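Local coordinates for protein deoxyuridine 5'-triphosphate nucleotidohydrolase (Entamoeba histolytica, PDB 3LQW) that probably hydrolyses dUTP to dUMP and diphosphate with the help of magnesium, supplying the thymidine nucleotide precursor and keeping uracil out of DNA, at residues I74-L88 and R128-C140. Numbering follows the deposited sequence. Where two conformers were deposited one is given.
Sequences IPHQCYGRIAPRSSL and RIAQLIIERISYC
Arg81 reaches Glu135 through a salt bridge, NE to OE2 at 2.9 Å. The bond lies in the guanidinium plane but meets the oxygen from above the carboxylate plane, the two planes being 52° apart. CG anti to the backbone N (chi1 -173°) and a bend at chi3 bring NE there, and Arg81 runs side by side with Ile133. Tyr79 lies alongside Glu135, CE1 3.4 Å from its CB, while Ile137 CG2 meets the ring edge near CD1. Tyr79, Arg81, Ile133 and Glu135 share one face of an antiparallel pair, 78-83 with 128-136, joined by backbone hydrogen bonds at Tyr79–Glu135, Arg81–Ile133 and Ala83–Gln131. The strands belong to the jelly-roll-like beta fold of trimeric dUTPases, and this face looks into the subunit interface: Glu135 OE2 and Arg81 NH2 both hydrogen-bond to Tyr79 OH of the third subunit, as Tyr79 OH does to Glu135 OE2 of the second. On the other face Ile134 packs CG2 on Cys78 CB (3.6 Å), and Leu132 CD1 fits against Gly80 CA at 3.7 Å. Near the helix start, in the conformer modelled, Arg85 NH1 donates a bent hydrogen bond (136° at the hydrogen) to Arg128 O from above the carbonyl plane; the Arg85 guanidinium has Arg128 CB over one face and Ser87 OG over the other, both toward the rim.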
ATOM      1  N   ILE A  74     -12.338  12.635  -5.548  1.00 13.25           N
ATOM      2  CA  ILE A  74     -10.896  12.635  -5.819  0.60 12.77           C
ATOM      3  C   ILE A  74     -10.645  13.373  -7.157  1.00 13.10           C
ATOM      4  O   ILE A  74     -11.419  13.195  -8.081  1.00 14.29           O
ATOM      5  CB  ILE A  74     -10.349  11.146  -5.953  0.60 12.63           C
ATOM      6  CG1 ILE A  74     -10.618  10.199  -4.744  0.60 12.37           C
ATOM      7  CG2 ILE A  74      -8.852  11.142  -6.231  0.60 14.35           C
ATOM      8  CD1 ILE A  74      -9.896  10.505  -3.411  0.60 12.97           C
ATOM      9  N   PRO A  75      -9.535  14.129  -7.284  1.00 13.54           N
ATOM     10  CA  PRO A  75      -9.205  14.738  -8.587  1.00 15.18           C
ATOM     11  C   PRO A  75      -9.009  13.707  -9.692  1.00 14.88           C
ATOM     12  O   PRO A  75      -8.633  12.552  -9.471  1.00 14.39           O
ATOM     13  CB  PRO A  75      -7.893  15.473  -8.338  1.00 16.84           C
ATOM     14  CG  PRO A  75      -7.623  15.442  -6.967  1.00 17.04           C
ATOM     15  CD  PRO A  75      -8.640  14.611  -6.224  1.00 13.96           C
ATOM     16  N   HIS A  76      -9.188  14.168 -10.917  1.00 15.84           N
ATOM     17  CA  HIS A  76      -9.091  13.347 -12.094  1.00 15.71           C
ATOM     18  C   HIS A  76      -7.715  12.673 -12.244  1.00 14.52           C
ATOM     19  O   HIS A  76      -6.687  13.272 -11.997  1.00 15.08           O
ATOM     20  CB  HIS A  76      -9.408  14.193 -13.326  1.00 17.69           C
ATOM     21  CG  HIS A  76      -9.617  13.400 -14.573  1.00 20.65           C
ATOM     22  ND1 HIS A  76     -10.409  12.271 -14.623  1.00 22.92           N
ATOM     23  CD2 HIS A  76      -9.121  13.572 -15.821  1.00 23.96           C
ATOM     24  CE1 HIS A  76     -10.390  11.784 -15.853  1.00 25.10           C
ATOM     25  NE2 HIS A  76      -9.604  12.547 -16.593  1.00 25.19           N
ATOM     26  N   GLN A  77      -7.742  11.415 -12.693  1.00 13.91           N
ATOM     27  CA  GLN A  77      -6.542  10.624 -12.949  1.00 13.91           C
ATOM     28  C   GLN A  77      -5.731  10.357 -11.672  1.00 12.91           C
ATOM     29  O   GLN A  77      -4.531  10.129 -11.715  1.00 12.25           O
ATOM     30  CB  GLN A  77      -5.698  11.231 -14.070  1.00 15.54           C
ATOM     31  CG  GLN A  77      -6.436  11.165 -15.421  1.00 18.87           C
ATOM     32  CD  GLN A  77      -5.799  11.977 -16.506  1.00 24.57           C
ATOM     33  OE1 GLN A  77      -5.036  12.918 -16.253  1.00 29.41           O
ATOM     34  NE2 GLN A  77      -6.168  11.657 -17.733  1.00 27.97           N
ATOM     35  N   CYS A  78      -6.437  10.366 -10.545  1.00 12.23           N
ATOM     36  CA  CYS A  78      -5.875  10.006  -9.250  1.00 11.05           C
ATOM     37  C   CYS A  78      -6.826   9.037  -8.595  1.00 10.74           C
ATOM     38  O   CYS A  78      -7.992   8.898  -8.980  1.00 12.13           O
ATOM     39  CB  CYS A  78      -5.718  11.233  -8.359  1.00 11.58           C
ATOM     40  SG  CYS A  78      -4.579  12.501  -9.000  1.00 12.64           S
ATOM     41  N   TYR A  79      -6.351   8.397  -7.528  1.00 10.52           N
ATOM     42  CA  TYR A  79      -7.227   7.727  -6.579  1.00 10.33           C
ATOM     43  C   TYR A  79      -6.764   8.057  -5.155  1.00  9.38           C
ATOM     44  O   TYR A  79      -5.676   8.601  -4.974  1.00 10.40           O
ATOM     45  CB  TYR A  79      -7.312   6.216  -6.838  1.00 10.90           C
ATOM     46  CG  TYR A  79      -6.190   5.433  -6.241  1.00 11.09           C
ATOM     47  CD1 TYR A  79      -4.942   5.450  -6.816  1.00 11.05           C
ATOM     48  CD2 TYR A  79      -6.361   4.674  -5.097  1.00 10.96           C
ATOM     49  CE1 TYR A  79      -3.885   4.732  -6.292  1.00 10.93           C
ATOM     50  CE2 TYR A  79      -5.292   3.956  -4.546  1.00 10.57           C
ATOM     51  CZ  TYR A  79      -4.044   4.008  -5.135  1.00 10.22           C
ATOM     52  OH  TYR A  79      -3.027   3.272  -4.602  1.00 10.92           O
ATOM     53  N   GLY A  80      -7.597   7.749  -4.179  1.00  9.92           N
ATOM     54  CA  GLY A  80      -7.230   7.925  -2.792  1.00  9.63           C
ATOM     55  C   GLY A  80      -6.827   6.578  -2.214  1.00  9.06           C
ATOM     56  O   GLY A  80      -7.628   5.665  -2.157  1.00 10.41           O
ATOM     57  N   ARG A  81      -5.594   6.495  -1.766  1.00  9.39           N
ATOM     58  CA  ARG A  81      -5.111   5.294  -1.094  1.00 10.14           C
ATOM     59  C   ARG A  81      -5.177   5.501   0.393  1.00 10.35           C
ATOM     60  O   ARG A  81      -4.673   6.478   0.928  1.00 10.73           O
ATOM     61  CB  ARG A  81      -3.671   4.991  -1.469  1.00 10.26           C
ATOM     62  CG  ARG A  81      -3.181   3.629  -0.896  1.00 10.83           C
ATOM     63  CD  ARG A  81      -1.793   3.283  -1.287  1.00 11.17           C
ATOM     64  NE  ARG A  81      -0.776   4.131  -0.640  1.00 10.57           N
ATOM     65  CZ  ARG A  81      -0.231   3.866   0.547  1.00 10.96           C
ATOM     66  NH1 ARG A  81      -0.676   2.852   1.291  1.00 12.45           N
ATOM     67  NH2 ARG A  81       0.784   4.581   0.996  1.00 12.42           N
ATOM     68  N   ILE A  82      -5.773   4.521   1.061  1.00 11.94           N
ATOM     69  CA  ILE A  82      -5.808   4.505   2.491  1.00 13.07           C
ATOM     70  C   ILE A  82      -4.486   3.943   3.016  1.00 12.33           C
ATOM     71  O   ILE A  82      -4.055   2.853   2.596  1.00 16.89           O
ATOM     72  CB  ILE A  82      -6.879   3.508   2.931  1.00 16.03           C
ATOM     73  CG1 ILE A  82      -8.223   3.877   2.293  1.00 18.74           C
ATOM     74  CG2 ILE A  82      -6.839   3.354   4.395  1.00 19.29           C
ATOM     75  CD1 ILE A  82      -8.569   5.183   2.585  1.00 17.85           C
ATOM     76  N   ALA A  83      -3.832   4.711   3.879  1.00 10.16           N
ATOM     77  CA  ALA A  83      -2.531   4.339   4.455  1.00  9.76           C
ATOM     78  C   ALA A  83      -2.575   4.379   5.964  1.00  9.57           C
ATOM     79  O   ALA A  83      -3.346   5.121   6.567  1.00 10.15           O
ATOM     80  CB  ALA A  83      -1.418   5.253   3.947  1.00 11.89           C
ATOM     81  N   PRO A  84      -1.744   3.564   6.645  1.00  9.17           N
ATOM     82  CA  PRO A  84      -1.730   3.562   8.098  1.00 10.18           C
ATOM     83  C   PRO A  84      -1.000   4.764   8.668  1.00 11.30           C
ATOM     84  O   PRO A  84      -0.024   5.248   8.105  1.00 15.51           O
ATOM     85  CB  PRO A  84      -0.964   2.253   8.437  1.00 10.98           C
ATOM     86  CG  PRO A  84      -0.414   1.769   7.186  1.00 13.10           C
ATOM     87  CD  PRO A  84      -0.786   2.600   6.085  1.00 10.32           C
ATOM     88  N   ARG A  85      -1.446   5.209   9.828  1.00 11.45           N
ATOM     89  CA  ARG A  85      -0.669   6.162  10.616  0.50 13.04           C
ATOM     90  C   ARG A  85       0.472   5.435  11.316  1.00 12.36           C
ATOM     91  O   ARG A  85       0.278   4.383  11.955  1.00 12.48           O
ATOM     92  CB  ARG A  85      -1.548   6.806  11.649  0.50 14.27           C
ATOM     93  CG  ARG A  85      -2.640   7.626  11.099  0.50 17.01           C
ATOM     94  CD  ARG A  85      -3.339   8.390  12.230  0.50 19.24           C
ATOM     95  NE  ARG A  85      -2.416   9.321  12.901  0.50 19.91           N
ATOM     96  CZ  ARG A  85      -2.378   9.537  14.220  0.50 23.66           C
ATOM     97  NH1 ARG A  85      -3.230   8.942  15.041  0.50 23.62           N
ATOM     98  NH2 ARG A  85      -1.482  10.370  14.719  0.50 27.52           N
ATOM     99  N   SER A  86       1.681   5.958  11.224  1.00 13.60           N
ATOM    100  CA  SER A  86       2.853   5.306  11.736  0.50 13.80           C
ATOM    101  C   SER A  86       2.767   5.129  13.257  1.00 13.20           C
ATOM    102  O   SER A  86       3.162   4.067  13.788  1.00 13.73           O
ATOM    103  CB  SER A  86       4.085   6.073  11.256  0.50 15.01           C
ATOM    104  OG  SER A  86       4.035   6.139   9.829  0.50 18.30           O
ATOM    105  N   SER A  87       2.264   6.137  13.960  1.00 12.56           N
ATOM    106  CA  SER A  87       2.254   6.068  15.422  1.00 12.44           C
ATOM    107  C   SER A  87       1.352   4.928  15.906  1.00 11.53           C
ATOM    108  O   SER A  87       1.708   4.235  16.872  1.00 11.99           O
ATOM    109  CB  SER A  87       1.822   7.383  16.006  1.00 14.84           C
ATOM    110  OG  SER A  87       0.524   7.728  15.618  1.00 17.51           O
ATOM    111  N   LEU A  88       0.230   4.702  15.240  1.00 10.39           N
ATOM    112  CA  LEU A  88      -0.675   3.651  15.668  1.00  9.88           C
ATOM    113  C   LEU A  88      -0.083   2.270  15.367  1.00  8.84           C
ATOM    114  O   LEU A  88      -0.330   1.321  16.094  1.00  9.24           O
ATOM    115  CB  LEU A  88      -2.060   3.784  15.050  1.00 10.14           C
ATOM    116  CG  LEU A  88      -2.811   5.087  15.378  1.00 11.16           C
ATOM    117  CD1 LEU A  88      -4.194   5.053  14.699  1.00 13.50           C
ATOM    118  CD2 LEU A  88      -2.947   5.327  16.882  1.00 14.48           C
ATOM    119  N   ARG A 128      -7.537  10.665  14.863  1.00 13.11           N
ATOM    120  CA  ARG A 128      -6.957  10.390  13.546  1.00 12.55           C
ATOM    121  C   ARG A 128      -6.644   8.899  13.479  1.00 12.22           C
ATOM    122  O   ARG A 128      -5.902   8.371  14.333  1.00 14.68           O
ATOM    123  CB  ARG A 128      -5.679  11.196  13.346  1.00 13.79           C
ATOM    124  CG  ARG A 128      -5.920  12.662  13.164  1.00 17.83           C
ATOM    125  CD  ARG A 128      -4.617  13.417  13.137  1.00 24.72           C
ATOM    126  NE  ARG A 128      -4.448  13.975  14.459  1.00 33.66           N
ATOM    127  CZ  ARG A 128      -4.641  15.266  14.789  1.00 37.67           C
ATOM    128  NH1 ARG A 128      -4.486  15.642  16.054  1.00 41.66           N
ATOM    129  NH2 ARG A 128      -4.955  16.199  13.880  1.00 39.84           N
ATOM    130  N   ILE A 129      -7.180   8.224  12.459  1.00 10.55           N
ATOM    131  CA  ILE A 129      -7.036   6.773  12.431  0.50 10.54           C
ATOM    132  C   ILE A 129      -6.432   6.197  11.156  1.00 10.63           C
ATOM    133  O   ILE A 129      -6.210   4.999  11.106  1.00 11.29           O
ATOM    134  CB  ILE A 129      -8.356   6.066  12.831  0.50 11.22           C
ATOM    135  CG1 ILE A 129      -9.556   6.609  12.037  0.50 12.11           C
ATOM    136  CG2 ILE A 129      -8.589   6.230  14.352  0.50 11.44           C
ATOM    137  CD1 ILE A 129      -9.615   6.311  10.493  0.50 11.96           C
ATOM    138  N   ALA A 130      -6.109   7.040  10.171  1.00 10.16           N
ATOM    139  CA  ALA A 130      -5.513   6.609   8.915  1.00 10.30           C
ATOM    140  C   ALA A 130      -5.185   7.884   8.152  1.00 10.67           C
ATOM    141  O   ALA A 130      -5.531   8.996   8.583  1.00 11.15           O
ATOM    142  CB  ALA A 130      -6.445   5.699   8.107  1.00 11.12           C
ATOM    143  N   GLN A 131      -4.568   7.727   6.993  1.00 10.78           N
ATOM    144  CA  GLN A 131      -4.279   8.818   6.065  0.50 11.81           C
ATOM    145  C   GLN A 131      -4.809   8.442   4.690  1.00 11.59           C
ATOM    146  O   GLN A 131      -4.891   7.252   4.349  1.00 13.89           O
ATOM    147  CB  GLN A 131      -2.789   9.008   5.876  0.50 13.12           C
ATOM    148  CG  GLN A 131      -1.921   9.378   7.021  0.50 16.53           C
ATOM    149  CD  GLN A 131      -0.461   9.239   6.529  0.50 20.48           C
ATOM    150  OE1 GLN A 131       0.308   8.410   7.030  0.50 20.35           O
ATOM    151  NE2 GLN A 131      -0.132   9.960   5.460  0.50 20.29           N
ATOM    152  N   LEU A 132      -5.181   9.437   3.914  1.00 10.80           N
ATOM    153  CA  LEU A 132      -5.577   9.294   2.511  1.00 10.67           C
ATOM    154  C   LEU A 132      -4.503   9.968   1.674  1.00  9.79           C
ATOM    155  O   LEU A 132      -4.233  11.155   1.855  1.00 11.73           O
ATOM    156  CB  LEU A 132      -6.961   9.966   2.271  1.00 11.53           C
ATOM    157  CG  LEU A 132      -7.600   9.780   0.909  1.00 13.58           C
ATOM    158  CD1 LEU A 132      -8.040   8.408   0.769  1.00 15.71           C
ATOM    159  CD2 LEU A 132      -8.771  10.785   0.742  1.00 17.22           C
ATOM    160  N   ILE A 133      -3.943   9.231   0.727  1.00  9.33           N
ATOM    161  CA  ILE A 133      -2.925   9.779  -0.153  0.50  9.78           C
ATOM    162  C   ILE A 133      -3.512   9.862  -1.554  1.00  9.92           C
ATOM    163  O   ILE A 133      -4.112   8.914  -2.059  1.00 10.53           O
ATOM    164  CB  ILE A 133      -1.649   8.940  -0.205  0.50 10.13           C
ATOM    165  CG1 ILE A 133      -1.007   8.864   1.165  0.50 11.41           C
ATOM    166  CG2 ILE A 133      -0.703   9.514  -1.253  0.50 11.62           C
ATOM    167  CD1 ILE A 133       0.009   7.781   1.284  0.50 15.81           C
ATOM    168  N   ILE A 134      -3.366  11.028  -2.180  1.00  9.69           N
ATOM    169  CA  ILE A 134      -3.913  11.233  -3.522  1.00  9.72           C
ATOM    170  C   ILE A 134      -2.830  10.882  -4.551  1.00  9.64           C
ATOM    171  O   ILE A 134      -1.916  11.644  -4.843  1.00 10.85           O
ATOM    172  CB  ILE A 134      -4.460  12.650  -3.729  1.00 10.46           C
ATOM    173  CG1 ILE A 134      -5.422  13.020  -2.583  1.00 11.44           C
ATOM    174  CG2 ILE A 134      -5.109  12.760  -5.102  1.00 11.67           C
ATOM    175  CD1 ILE A 134      -6.588  12.083  -2.347  1.00 12.68           C
ATOM    176  N   GLU A 135      -2.902   9.628  -5.006  1.00 10.01           N
ATOM    177  CA  GLU A 135      -1.891   8.989  -5.862  1.00 10.56           C
ATOM    178  C   GLU A 135      -2.232   9.192  -7.342  1.00 10.07           C
ATOM    179  O   GLU A 135      -3.380   9.006  -7.733  1.00 10.58           O
ATOM    180  CB  GLU A 135      -1.899   7.465  -5.623  1.00 11.42           C
ATOM    181  CG  GLU A 135      -1.756   6.903  -4.203  1.00 13.35           C
ATOM    182  CD  GLU A 135      -0.330   6.607  -3.749  1.00 11.58           C
ATOM    183  OE1 GLU A 135       0.588   6.663  -4.599  1.00 13.73           O
ATOM    184  OE2 GLU A 135      -0.181   6.291  -2.535  1.00 12.13           O
ATOM    185  N   ARG A 136      -1.225   9.516  -8.151  1.00  9.64           N
ATOM    186  CA  ARG A 136      -1.428   9.594  -9.608  1.00 10.21           C
ATOM    187  C   ARG A 136      -1.341   8.224 -10.241  1.00  9.86           C
ATOM    188  O   ARG A 136      -0.418   7.474  -9.968  1.00 10.82           O
ATOM    189  CB  ARG A 136      -0.371  10.519 -10.219  1.00 11.09           C
ATOM    190  CG  ARG A 136      -0.392  11.926  -9.658  1.00 10.91           C
ATOM    191  CD  ARG A 136       0.247  12.928 -10.635  1.00 12.51           C
ATOM    192  NE  ARG A 136       0.269  14.287 -10.066  1.00 13.49           N
ATOM    193  CZ  ARG A 136      -0.790  15.089  -9.980  1.00 13.46           C
ATOM    194  NH1 ARG A 136      -1.966  14.725 -10.427  1.00 14.12           N
ATOM    195  NH2 ARG A 136      -0.669  16.265  -9.396  1.00 14.84           N
ATOM    196  N   ILE A 137      -2.303   7.934 -11.102  1.00 10.15           N
ATOM    197  CA  ILE A 137      -2.430   6.630 -11.719  1.00 10.68           C
ATOM    198  C   ILE A 137      -2.709   6.737 -13.220  1.00 11.06           C
ATOM    199  O   ILE A 137      -3.058   7.806 -13.733  1.00 12.82           O
ATOM    200  CB  ILE A 137      -3.516   5.751 -11.046  1.00 10.96           C
ATOM    201  CG1 ILE A 137      -4.874   6.450 -11.015  1.00 12.51           C
ATOM    202  CG2 ILE A 137      -3.075   5.358  -9.637  1.00 12.39           C
ATOM    203  CD1 ILE A 137      -6.045   5.500 -10.753  1.00 16.47           C
ATOM    204  N   SER A 138      -2.539   5.605 -13.885  1.00 10.77           N
ATOM    205  CA  SER A 138      -2.891   5.437 -15.284  1.00 11.41           C
ATOM    206  C   SER A 138      -4.177   4.682 -15.435  1.00 11.93           C
ATOM    207  O   SER A 138      -4.383   3.641 -14.801  1.00 12.87           O
ATOM    208  CB  SER A 138      -1.792   4.632 -15.968  1.00 11.80           C
ATOM    209  OG  SER A 138      -2.136   4.296 -17.317  1.00 13.40           O
ATOM    210  N   TYR A 139      -5.063   5.197 -16.296  1.00 13.40           N
ATOM    211  CA  TYR A 139      -6.271   4.461 -16.715  1.00 14.21           C
ATOM    212  C   TYR A 139      -6.023   3.704 -18.025  1.00 15.01           C
ATOM    213  O   TYR A 139      -6.934   3.539 -18.843  1.00 18.75           O
ATOM    214  CB  TYR A 139      -7.481   5.373 -16.864  1.00 15.64           C
ATOM    215  CG  TYR A 139      -7.963   5.931 -15.562  1.00 15.00           C
ATOM    216  CD1 TYR A 139      -8.321   5.104 -14.505  1.00 17.87           C
ATOM    217  CD2 TYR A 139      -8.163   7.308 -15.411  1.00 16.15           C
ATOM    218  CE1 TYR A 139      -8.801   5.618 -13.328  1.00 17.98           C
ATOM    219  CE2 TYR A 139      -8.642   7.831 -14.244  1.00 16.74           C
ATOM    220  CZ  TYR A 139      -8.956   6.990 -13.204  1.00 16.62           C
ATOM    221  OH  TYR A 139      -9.436   7.495 -12.025  1.00 19.73           O
ATOM    222  N   CYS A 140      -4.819   3.171 -18.203  1.00 14.90           N
ATOM    223  CA  CYS A 140      -4.450   2.450 -19.407  1.00 15.67           C
ATOM    224  C   CYS A 140      -5.482   1.403 -19.740  1.00 15.56           C
ATOM    225  O   CYS A 140      -6.057   0.726 -18.890  1.00 16.79           O
ATOM    226  CB  CYS A 140      -3.066   1.804 -19.211  1.00 15.90           C
ATOM    227  SG  CYS A 140      -2.897   0.789 -17.754  1.00 18.20           S
TER
HETATM  228  O   HOH W   1      -2.816  12.453 -12.145  1.00 15.31           O
HETATM  229  O   HOH W   2      -9.667   6.590  -9.398  1.00 19.84           O
HETATM  230  O   HOH W   3      -3.672   4.018  10.939  1.00 13.01           O